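Local structure of bifunctional GH43-CE protein (Bacteroides eggerthii, 6MLY) at residues 449-454 / 514-519; 518-523 / 533-538; 682-687 / 741-746. The protein probably degrades arabinoxylan, joining a family 43 glycoside hydrolase, likely a beta-xylosidase, to a carbohydrate esterase in one chain. All blocks are in the same frame, centred on the assembly; numbering follows the deposited sequence.

Contact 1. Residues 449-454 / 514-519; sequences DFRNKV and ISDCRW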
loop_
_atom_site.group_PDB
_atom_site.type_symbol
_atom_site.label_atom_id
_atom_site.label_comp_id
_atom_site.label_asym_id
_atom_site.label_seq_id
_atom_site.Cartn_x
_atom_site.Cartn_y
_atom_site.Cartn_z
ATOM N N ASP A 449 -3.972 2.440 3.206
ATOM C CA ASP A 449 -5.208 2.011 3.851
ATOM C C ASP A 449 -4.903 0.757 4.674
ATOM O O ASP A 449 -4.726 -0.333 4.118
ATOM C CB ASP A 449 -6.346 1.768 2.850
ATOM C CG ASP A 449 -7.713 1.661 3.512
ATOM O OD1 ASP A 449 -7.828 2.093 4.674
ATOM O OD2 ASP A 449 -8.651 1.146 2.874
ATOM N N PHE A 450 -4.808 0.949 5.995
ATOM C CA PHE A 450 -4.643 -0.128 6.961
ATOM C C PHE A 450 -6.011 -0.519 7.543
ATOM O O PHE A 450 -6.124 -1.562 8.175
ATOM C CB PHE A 450 -3.645 0.284 8.050
ATOM C CG PHE A 450 -2.280 0.683 7.534
ATOM C CD1 PHE A 450 -1.399 -0.270 7.039
ATOM C CD2 PHE A 450 -1.873 2.010 7.534
ATOM C CE1 PHE A 450 -0.146 0.092 6.562
ATOM C CE2 PHE A 450 -0.620 2.370 7.057
ATOM C CZ PHE A 450 0.240 1.412 6.570
ATOM N N ARG A 451 -7.044 0.304 7.302
ATOM C CA ARG A 451 -8.411 0.063 7.805
ATOM C C ARG A 451 -8.745 -1.428 7.679
ATOM O O ARG A 451 -8.832 -1.952 6.571
ATOM C CB ARG A 451 -9.456 0.873 7.027
ATOM C CG ARG A 451 -9.421 2.375 7.278
ATOM C CD ARG A 451 -10.441 3.177 6.480
ATOM N NE ARG A 451 -10.337 2.970 5.039
ATOM C CZ ARG A 451 -10.424 3.927 4.123
ATOM N NH1 ARG A 451 -10.669 5.176 4.479
ATOM N NH2 ARG A 451 -10.249 3.628 2.850
ATOM N N ASN A 452 -8.912 -2.098 8.824
ATOM C CA ASN A 452 -9.256 -3.523 8.878
ATOM C C ASN A 452 -8.234 -4.324 8.054
ATOM O O ASN A 452 -8.585 -5.275 7.360
ATOM C CB ASN A 452 -10.704 -3.769 8.433
ATOM C CG ASN A 452 -11.733 -3.196 9.388
ATOM O OD1 ASN A 452 -12.697 -3.870 9.746
ATOM N ND2 ASN A 452 -11.541 -1.954 9.810
ATOM N N LYS A 453 -6.966 -3.904 8.138
ATOM C CA LYS A 453 -5.798 -4.619 7.616
ATOM C C LYS A 453 -5.935 -4.912 6.117
ATOM O O LYS A 453 -5.406 -5.918 5.646
ATOM C CB LYS A 453 -5.574 -5.908 8.419
ATOM C CG LYS A 453 -4.772 -5.727 9.704
ATOM C CD LYS A 453 -5.286 -6.533 10.876
ATOM C CE LYS A 453 -6.582 -5.987 11.438
ATOM N NZ LYS A 453 -6.911 -6.586 12.753
ATOM N N VAL A 454 -6.598 -4.019 5.368
ATOM C CA VAL A 454 -6.698 -4.172 3.907
ATOM C C VAL A 454 -5.286 -4.011 3.315
ATOM O O VAL A 454 -4.930 -4.713 2.368
ATOM C CB VAL A 454 -7.732 -3.221 3.263
ATOM C CG1 VAL A 454 -9.138 -3.472 3.794
ATOM C CG2 VAL A 454 -7.361 -1.749 3.397
ATOM N N ILE A 514 -7.121 10.660 4.075
ATOM C CA ILE A 514 -6.992 9.872 2.838
ATOM C C ILE A 514 -8.045 10.376 1.841
ATOM O O ILE A 514 -9.112 10.840 2.240
ATOM C CB ILE A 514 -7.123 8.359 3.130
ATOM C CG1 ILE A 514 -6.782 7.511 1.899
ATOM C CG2 ILE A 514 -8.501 8.016 3.688
ATOM C CD1 ILE A 514 -6.680 6.028 2.180
ATOM N N SER A 515 -7.727 10.294 0.545
ATOM C CA SER A 515 -8.638 10.751 -0.526
ATOM C C SER A 515 -9.853 9.819 -0.633
ATOM O O SER A 515 -10.994 10.283 -0.671
ATOM C CB SER A 515 -7.923 10.856 -1.849
ATOM O OG SER A 515 -7.535 9.573 -2.320
ATOM N N ASP A 516 -9.589 8.508 -0.666
ATOM C CA ASP A 516 -10.601 7.503 -0.947
ATOM C C ASP A 516 -11.222 7.856 -2.305
ATOM O O ASP A 516 -12.426 8.064 -2.411
ATOM C CB ASP A 516 -11.631 7.390 0.186
ATOM C CG ASP A 516 -11.501 6.152 1.066
ATOM O OD1 ASP A 516 -10.894 5.155 0.611
ATOM O OD2 ASP A 516 -12.033 6.186 2.198
ATOM N N CYS A 517 -10.346 7.984 -3.311
ATOM C CA CYS A 517 -10.693 8.113 -4.722
ATOM C C CYS A 517 -10.119 6.919 -5.498
ATOM O O CYS A 517 -10.062 6.947 -6.721
ATOM C CB CYS A 517 -10.132 9.402 -5.316
ATOM S SG CYS A 517 -10.618 10.901 -4.425
ATOM N N ARG A 518 -9.685 5.884 -4.765
ATOM C CA ARG A 518 -9.039 4.693 -5.323
ATOM C C ARG A 518 -9.251 3.524 -4.359
ATOM O O ARG A 518 -8.826 3.584 -3.208
ATOM C CB ARG A 518 -7.535 4.911 -5.540
ATOM C CG ARG A 518 -7.079 4.827 -6.991
ATOM C CD ARG A 518 -5.607 5.174 -7.191
ATOM N NE ARG A 518 -4.664 4.019 -7.237
ATOM C CZ ARG A 518 -3.269 4.115 -7.274
ATOM N NH1 ARG A 518 -2.716 5.319 -7.199
ATOM N NH2 ARG A 518 -2.476 3.036 -7.464
ATOM N N TRP A 519 -9.940 2.486 -4.838
ATOM C CA TRP A 519 -9.948 1.173 -4.218
ATOM C C TRP A 519 -9.582 0.152 -5.292
ATOM O O TRP A 519 -10.303 0.024 -6.273
ATOM C CB TRP A 519 -11.318 0.836 -3.618
ATOM C CG TRP A 519 -11.872 1.839 -2.657
ATOM C CD1 TRP A 519 -11.865 1.755 -1.297
ATOM C CD2 TRP A 519 -12.566 3.057 -2.982
ATOM N NE1 TRP A 519 -12.490 2.843 -0.751
ATOM C CE2 TRP A 519 -12.934 3.658 -1.758
ATOM C CE3 TRP A 519 -12.912 3.697 -4.179
ATOM C CZ2 TRP A 519 -13.618 4.872 -1.700
ATOM C CZ3 TRP A 519 -13.593 4.895 -4.121
ATOM C CH2 TRP A 519 -13.940 5.472 -2.897
#
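A salt-bridge network of Asp-449, Arg-451 and Asp-516 ties a turn of the concanavalin A-like beta-sandwich to the chain that leaves this sandwich for the esterase sheet. The turn follows strand 441-449 and is an Asx turn: Asp-449 OD1 accepts the backbone N of Arg-451, at 3.3 Å and from above the carboxylate plane. Arg-451 then reaches tip to tip for Asp-516, gripping it end-on with one nitrogen to each oxygen. NH2 meets OD1 of Asp-516 at 2.8 Å on the syn side and close to the guanidinium plane, whereas NH1 meets OD2 of the same residue at 2.8 Å from above the carboxylate, with a more bent N-H...O angle of 132°. A bend at chi3 (-56°) brings NE of Arg-451 back to Asp-449, whose OD1 lies 2.7 Å away in a salt bridge; NH2 adds a weak bond to Asp-449 OD2. The methyl CG2 of Ile-514 packs beside the ion pair, 3.7 Å from Arg-451 NH1, and Val-378 of strand 378-386 touches all three side chains Asp-449, Arg-451 and Ile-514. With the two carboxylates 5.1 Å apart between Asp-449 OD2 and Asp-516 OD1, the guanidinium probably offsets their mutual repulsion, and its hold through NE, NH1 and NH2 should leave it little freedom to rotate.

Contact 2. Residues 518-523 / 533-538; sequences RWEDIC and KLDIYL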
loop_
_atom_site.group_PDB
_atom_site.type_symbol
_atom_site.label_atom_id
_atom_site.label_comp_id
_atom_site.label_asym_id
_atom_site.label_seq_id
_atom_site.Cartn_x
_atom_site.Cartn_y
_atom_site.Cartn_z
ATOM N N ARG A 518 -9.685 5.884 -4.765
ATOM C CA ARG A 518 -9.039 4.693 -5.323
ATOM C C ARG A 518 -9.251 3.524 -4.359
ATOM O O ARG A 518 -8.826 3.584 -3.208
ATOM C CB ARG A 518 -7.535 4.911 -5.540
ATOM C CG ARG A 518 -7.079 4.827 -6.991
ATOM C CD ARG A 518 -5.607 5.174 -7.191
ATOM N NE ARG A 518 -4.664 4.019 -7.237
ATOM C CZ ARG A 518 -3.269 4.115 -7.274
ATOM N NH1 ARG A 518 -2.716 5.319 -7.199
ATOM N NH2 ARG A 518 -2.476 3.036 -7.464
ATOM N N TRP A 519 -9.940 2.486 -4.838
ATOM C CA TRP A 519 -9.948 1.173 -4.218
ATOM C C TRP A 519 -9.582 0.152 -5.292
ATOM O O TRP A 519 -10.303 0.024 -6.273
ATOM C CB TRP A 519 -11.318 0.836 -3.618
ATOM C CG TRP A 519 -11.872 1.839 -2.657
ATOM C CD1 TRP A 519 -11.865 1.755 -1.297
ATOM C CD2 TRP A 519 -12.566 3.057 -2.982
ATOM N NE1 TRP A 519 -12.490 2.843 -0.751
ATOM C CE2 TRP A 519 -12.934 3.658 -1.758
ATOM C CE3 TRP A 519 -12.912 3.697 -4.179
ATOM C CZ2 TRP A 519 -13.618 4.872 -1.700
ATOM C CZ3 TRP A 519 -13.593 4.895 -4.121
ATOM C CH2 TRP A 519 -13.940 5.472 -2.897
ATOM N N GLU A 520 -8.468 -0.557 -5.111
ATOM C CA GLU A 520 -8.068 -1.590 -6.059
ATOM C C GLU A 520 -8.242 -2.969 -5.412
ATOM O O GLU A 520 -8.421 -3.074 -4.204
ATOM C CB GLU A 520 -6.634 -1.358 -6.534
ATOM C CG GLU A 520 -6.479 -0.097 -7.367
ATOM C CD GLU A 520 -5.105 0.094 -8.004
ATOM O OE1 GLU A 520 -4.491 -0.920 -8.404
ATOM O OE2 GLU A 520 -4.647 1.260 -8.085
ATOM N N ASP A 521 -8.197 -4.009 -6.252
ATOM C CA ASP A 521 -8.349 -5.410 -5.856
ATOM C C ASP A 521 -9.505 -5.559 -4.856
ATOM O O ASP A 521 -9.325 -6.106 -3.770
ATOM C CB ASP A 521 -7.030 -5.965 -5.308
ATOM C CG ASP A 521 -6.027 -6.342 -6.388
ATOM O OD1 ASP A 521 -6.431 -7.021 -7.349
ATOM O OD2 ASP A 521 -4.846 -5.963 -6.254
ATOM N N ILE A 522 -10.686 -5.065 -5.241
ATOM C CA ILE A 522 -11.934 -5.301 -4.521
ATOM C C ILE A 522 -12.583 -6.550 -5.130
ATOM O O ILE A 522 -12.615 -6.692 -6.349
ATOM C CB ILE A 522 -12.869 -4.074 -4.604
ATOM C CG1 ILE A 522 -12.278 -2.842 -3.908
ATOM C CG2 ILE A 522 -14.260 -4.406 -4.077
ATOM C CD1 ILE A 522 -12.464 -2.822 -2.406
ATOM N N CYS A 523 -13.091 -7.442 -4.273
ATOM C CA CYS A 523 -13.782 -8.665 -4.695
ATOM C C CYS A 523 -15.269 -8.353 -4.915
ATOM O O CYS A 523 -15.946 -7.884 -4.003
ATOM C CB CYS A 523 -13.624 -9.773 -3.657
ATOM S SG CYS A 523 -12.054 -9.718 -2.749
ATOM N N LYS A 533 -12.040 -9.736 -9.456
ATOM C CA LYS A 533 -11.487 -8.540 -8.824
ATOM C C LYS A 533 -11.715 -7.312 -9.712
ATOM O O LYS A 533 -11.558 -7.400 -10.927
ATOM C CB LYS A 533 -9.989 -8.742 -8.597
ATOM C CG LYS A 533 -9.636 -9.616 -7.407
ATOM C CD LYS A 533 -9.797 -8.889 -6.093
ATOM C CE LYS A 533 -9.499 -9.762 -4.893
ATOM N NZ LYS A 533 -8.094 -10.231 -4.898
ATOM N N LEU A 534 -12.052 -6.171 -9.095
ATOM C CA LEU A 534 -12.223 -4.895 -9.823
ATOM C C LEU A 534 -11.549 -3.751 -9.054
ATOM O O LEU A 534 -11.318 -3.858 -7.845
ATOM C CB LEU A 534 -13.713 -4.608 -10.059
ATOM C CG LEU A 534 -14.605 -4.500 -8.820
ATOM C CD1 LEU A 534 -14.388 -3.186 -8.076
ATOM C CD2 LEU A 534 -16.073 -4.636 -9.206
ATOM N N ASP A 535 -11.246 -2.668 -9.784
ATOM C CA ASP A 535 -10.620 -1.457 -9.250
ATOM C C ASP A 535 -11.561 -0.266 -9.472
ATOM O O ASP A 535 -11.950 0.004 -10.609
ATOM C CB ASP A 535 -9.271 -1.181 -9.923
ATOM C CG ASP A 535 -8.242 -2.287 -9.761
ATOM O OD1 ASP A 535 -8.445 -3.156 -8.901
ATOM O OD2 ASP A 535 -7.239 -2.270 -10.499
ATOM N N ILE A 536 -11.902 0.442 -8.385
ATOM C CA ILE A 536 -12.776 1.621 -8.443
ATOM C C ILE A 536 -11.901 2.880 -8.453
ATOM O O ILE A 536 -10.852 2.902 -7.819
ATOM C CB ILE A 536 -13.791 1.616 -7.282
ATOM C CG1 ILE A 536 -14.570 0.299 -7.234
ATOM C CG2 ILE A 536 -14.722 2.822 -7.365
ATOM C CD1 ILE A 536 -15.595 0.231 -6.130
ATOM N N TYR A 537 -12.347 3.901 -9.200
ATOM C CA TYR A 537 -11.686 5.204 -9.319
ATOM C C TYR A 537 -12.745 6.305 -9.415
ATOM O O TYR A 537 -13.604 6.244 -10.297
ATOM C CB TYR A 537 -10.842 5.289 -10.593
ATOM C CG TYR A 537 -9.738 4.273 -10.732
ATOM C CD1 TYR A 537 -9.961 3.047 -11.339
ATOM C CD2 TYR A 537 -8.453 4.556 -10.294
ATOM C CE1 TYR A 537 -8.942 2.119 -11.494
ATOM C CE2 TYR A 537 -7.424 3.638 -10.432
ATOM C CZ TYR A 537 -7.668 2.417 -11.036
ATOM O OH TYR A 537 -6.651 1.514 -11.168
ATOM N N LEU A 538 -12.667 7.312 -8.536
ATOM C CA LEU A 538 -13.549 8.488 -8.612
ATOM C C LEU A 538 -12.754 9.703 -9.085
ATOM O O LEU A 538 -11.544 9.773 -8.882
ATOM C CB LEU A 538 -14.179 8.772 -7.245
ATOM C CG LEU A 538 -14.743 7.565 -6.499
ATOM C CD1 LEU A 538 -15.467 8.005 -5.233
ATOM C CD2 LEU A 538 -15.665 6.742 -7.382
#
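Arg-518 and Tyr-537 lie side by side on one face of an antiparallel beta hairpin, pointing the same way with guanidinium and ring planes 24° apart. Arg-518 CG packs 3.6 Å from Tyr-537 CD2. NE and NH2 of Arg-518 take the single oxygen OE2 of Glu-520 side-on, both near the guanidinium plane, while NH1 bonds to Phe-459 O of the sandwich. Tyr-537 stacks on Phe-567 of helix 563-577. Strand 533-537 pairs with strand 579-584, joining the hairpin to a sheet consistent with an alpha/beta-hydrolase fold. On the other face the indole of Trp-519, its CG anti to the carbonyl carbon (chi1 -54°), passes obliquely across Ile-536, with CE3 3.8 Å from Ile-536 CG2, and presents its edge at CZ3 to Leu-538 CG, also 3.8 Å away. A beta bulge shifts the register by one between the hydrogen-bonded pairs Trp-519/Ile-536 and Ile-522/Leu-534. There Asp-535 OD1 accepts Asp-521 N at 2.8 Å, on the anti side of the carboxylate. Glu-520 and Asp-535 bring OE1 of the former to 3.7 Å from OD2 of the latter, their carboxylate planes 41° apart; Arg-518 on Glu-520, and Lys-563 bridging Asp-535 and Asp-521, would probably temper this like-charge repulsion.

Contact 3. Residues 682-687 / 741-746; sequences TRMENC and NCQSIF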
loop_
_atom_site.group_PDB
_atom_site.type_symbol
_atom_site.label_atom_id
_atom_site.label_comp_id
_atom_site.label_asym_id
_atom_site.label_seq_id
_atom_site.Cartn_x
_atom_site.Cartn_y
_atom_site.Cartn_z
ATOM N N THR A 682 -18.760 -17.424 -36.172
ATOM C CA THR A 682 -19.175 -18.255 -37.309
ATOM C C THR A 682 -18.625 -17.662 -38.615
ATOM O O THR A 682 -18.580 -18.350 -39.633
ATOM C CB THR A 682 -20.700 -18.413 -37.382
ATOM O OG1 THR A 682 -21.269 -17.177 -37.805
ATOM C CG2 THR A 682 -21.327 -18.825 -36.068
ATOM N N ARG A 683 -18.218 -16.387 -38.573
ATOM C CA ARG A 683 -17.647 -15.687 -39.717
ATOM C C ARG A 683 -16.395 -14.911 -39.288
ATOM O O ARG A 683 -16.154 -13.799 -39.761
ATOM C CB ARG A 683 -18.703 -14.754 -40.319
ATOM C CG ARG A 683 -19.993 -15.463 -40.706
ATOM C CD ARG A 683 -20.987 -14.551 -41.384
ATOM N NE ARG A 683 -21.731 -13.744 -40.432
ATOM C CZ ARG A 683 -22.153 -12.506 -40.660
ATOM N NH1 ARG A 683 -21.802 -11.869 -41.764
ATOM N NH2 ARG A 683 -22.922 -11.902 -39.776
ATOM N N MET A 684 -15.598 -15.521 -38.401
ATOM C CA MET A 684 -14.390 -14.902 -37.858
ATOM C C MET A 684 -13.222 -15.093 -38.832
ATOM O O MET A 684 -12.307 -14.273 -38.855
ATOM C CB MET A 684 -14.016 -15.508 -36.504
ATOM C CG MET A 684 -13.077 -14.633 -35.690
ATOM S SD MET A 684 -13.827 -13.070 -35.166
ATOM C CE MET A 684 -12.456 -11.955 -35.451
ATOM N N GLU A 685 -13.263 -16.182 -39.609
ATOM C CA GLU A 685 -12.203 -16.550 -40.552
ATOM C C GLU A 685 -12.597 -16.072 -41.953
ATOM O O GLU A 685 -13.620 -16.506 -42.490
ATOM C CB GLU A 685 -11.983 -18.067 -40.532
ATOM C CG GLU A 685 -10.536 -18.495 -40.739
ATOM C CD GLU A 685 -10.010 -18.356 -42.160
ATOM O OE1 GLU A 685 -10.508 -19.073 -43.055
ATOM O OE2 GLU A 685 -9.099 -17.531 -42.368
ATOM N N ASN A 686 -11.788 -15.173 -42.529
ATOM C CA ASN A 686 -11.972 -14.690 -43.910
ATOM C C ASN A 686 -13.399 -14.136 -44.082
ATOM O O ASN A 686 -13.994 -14.238 -45.148
ATOM C CB ASN A 686 -11.633 -15.792 -44.926
ATOM C CG ASN A 686 -10.401 -15.488 -45.757
ATOM O OD1 ASN A 686 -10.480 -15.373 -46.982
ATOM N ND2 ASN A 686 -9.257 -15.358 -45.104
ATOM N N CYS A 687 -13.919 -13.524 -43.011
ATOM C CA CYS A 687 -15.310 -13.048 -42.874
ATOM C C CYS A 687 -16.318 -14.092 -43.390
ATOM O O CYS A 687 -17.368 -13.724 -43.903
ATOM C CB CYS A 687 -15.503 -11.699 -43.565
ATOM S SG CYS A 687 -14.320 -10.414 -43.060
ATOM N N ASN A 741 -11.976 -5.734 -39.630
ATOM C CA ASN A 741 -12.983 -4.738 -40.062
ATOM C C ASN A 741 -14.421 -5.276 -39.982
ATOM O O ASN A 741 -15.266 -4.690 -39.297
ATOM C CB ASN A 741 -12.698 -4.308 -41.509
ATOM C CG ASN A 741 -13.076 -2.874 -41.813
ATOM O OD1 ASN A 741 -12.632 -1.945 -41.141
ATOM N ND2 ASN A 741 -13.869 -2.682 -42.850
ATOM N N CYS A 742 -14.680 -6.374 -40.711
ATOM C CA CYS A 742 -16.035 -6.872 -41.014
ATOM C C CYS A 742 -16.844 -7.125 -39.732
ATOM O O CYS A 742 -18.042 -6.864 -39.704
ATOM C CB CYS A 742 -16.006 -8.106 -41.923
ATOM S SG CYS A 742 -15.063 -9.542 -41.327
ATOM N N GLN A 743 -16.185 -7.606 -38.676
ATOM C CA GLN A 743 -16.844 -7.957 -37.401
ATOM C C GLN A 743 -17.629 -6.763 -36.840
ATOM O O GLN A 743 -18.814 -6.887 -36.517
ATOM C CB GLN A 743 -15.802 -8.441 -36.392
ATOM C CG GLN A 743 -15.254 -9.816 -36.724
ATOM C CD GLN A 743 -16.303 -10.888 -36.575
ATOM O OE1 GLN A 743 -17.148 -10.837 -35.682
ATOM N NE2 GLN A 743 -16.253 -11.873 -37.458
ATOM N N SER A 744 -16.955 -5.616 -36.719
ATOM C CA SER A 744 -17.581 -4.386 -36.241
ATOM C C SER A 744 -18.758 -3.989 -37.146
ATOM O O SER A 744 -19.808 -3.596 -36.634
ATOM C CB SER A 744 -16.573 -3.268 -36.109
ATOM O OG SER A 744 -15.998 -3.258 -34.809
ATOM N N ILE A 745 -18.590 -4.121 -38.472
ATOM C CA ILE A 745 -19.597 -3.667 -39.462
ATOM C C ILE A 745 -20.838 -4.572 -39.410
ATOM O O ILE A 745 -21.960 -4.069 -39.403
ATOM C CB ILE A 745 -18.999 -3.568 -40.881
ATOM C CG1 ILE A 745 -17.820 -2.591 -40.922
ATOM C CG2 ILE A 745 -20.076 -3.183 -41.884
ATOM C CD1 ILE A 745 -16.985 -2.665 -42.176
ATOM N N PHE A 746 -20.630 -5.895 -39.369
ATOM C CA PHE A 746 -21.706 -6.854 -39.090
ATOM C C PHE A 746 -22.551 -6.362 -37.906
ATOM O O PHE A 746 -23.774 -6.373 -37.966
ATOM C CB PHE A 746 -21.167 -8.244 -38.728
ATOM C CG PHE A 746 -20.427 -9.002 -39.805
ATOM C CD1 PHE A 746 -20.538 -8.663 -41.147
ATOM C CD2 PHE A 746 -19.637 -10.095 -39.467
ATOM C CE1 PHE A 746 -19.855 -9.379 -42.118
ATOM C CE2 PHE A 746 -18.960 -10.811 -40.444
ATOM C CZ PHE A 746 -19.071 -10.453 -41.768
#
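A disulfide and a cation-pi stack, set close together, join the loop 682-687 to the start of helix 741-752 in the esterase. Cys-687 SG bonds to Cys-742 SG at 2.1 Å with a disulfide torsion of -94°; chi1 of Cys-742 (57°) puts its sulfur between the backbone N and the carbonyl carbon. One helical turn on, Phe-746 carries the guanidinium of Arg-683 flat on its ring, Arg-683 CZ lying 3.7 Å from the ring centroid with the planes 26° apart. NH1 of Arg-683 sits over the centre of that face, while the opposite face is met off-centre by the carbonyl O of Cys-742. Asp-680 takes NE of the same arginine in a salt bridge. Beside the stack, Met-684 crosses Gln-743 at about a right angle, with SD 3.6 Å from Gln-743 CD; Gln-743 OE1 accepts the backbone N atoms of Ile-679 and Asp-680. An alanine in place of Phe-746 would probably leave the guanidinium without its aromatic seat, still held by Asp-680 but freer to turn. The loop is thus pinned covalently at Cys-687 and electrostatically at Arg-683, where Asp-680 and the ring face are both likely to favour the positive charge.

Contacts 1 and 2 form one continuous junction: they share Arg-518 and Trp-519, their centres are 11 Å apart, and Cys-517 O lies 3.2 Å from Leu-538 N in a probable hydrogen bond. Contact 1 fastens the chain as it leaves the beta-sandwich, and contact 2 feeds it into the esterase sheet. Contact 3 stands apart, its nearest atoms about 25 Å from contact 2 and about 29 Å from contact 1. None of the three lies at the predicted glycosidase catalytic residues or the sodium site. Contact 3 comes closest to likely esterase chemistry, since Met-684 lies near, without touching, a putative Ser-628, His-768, Asp-736 triad.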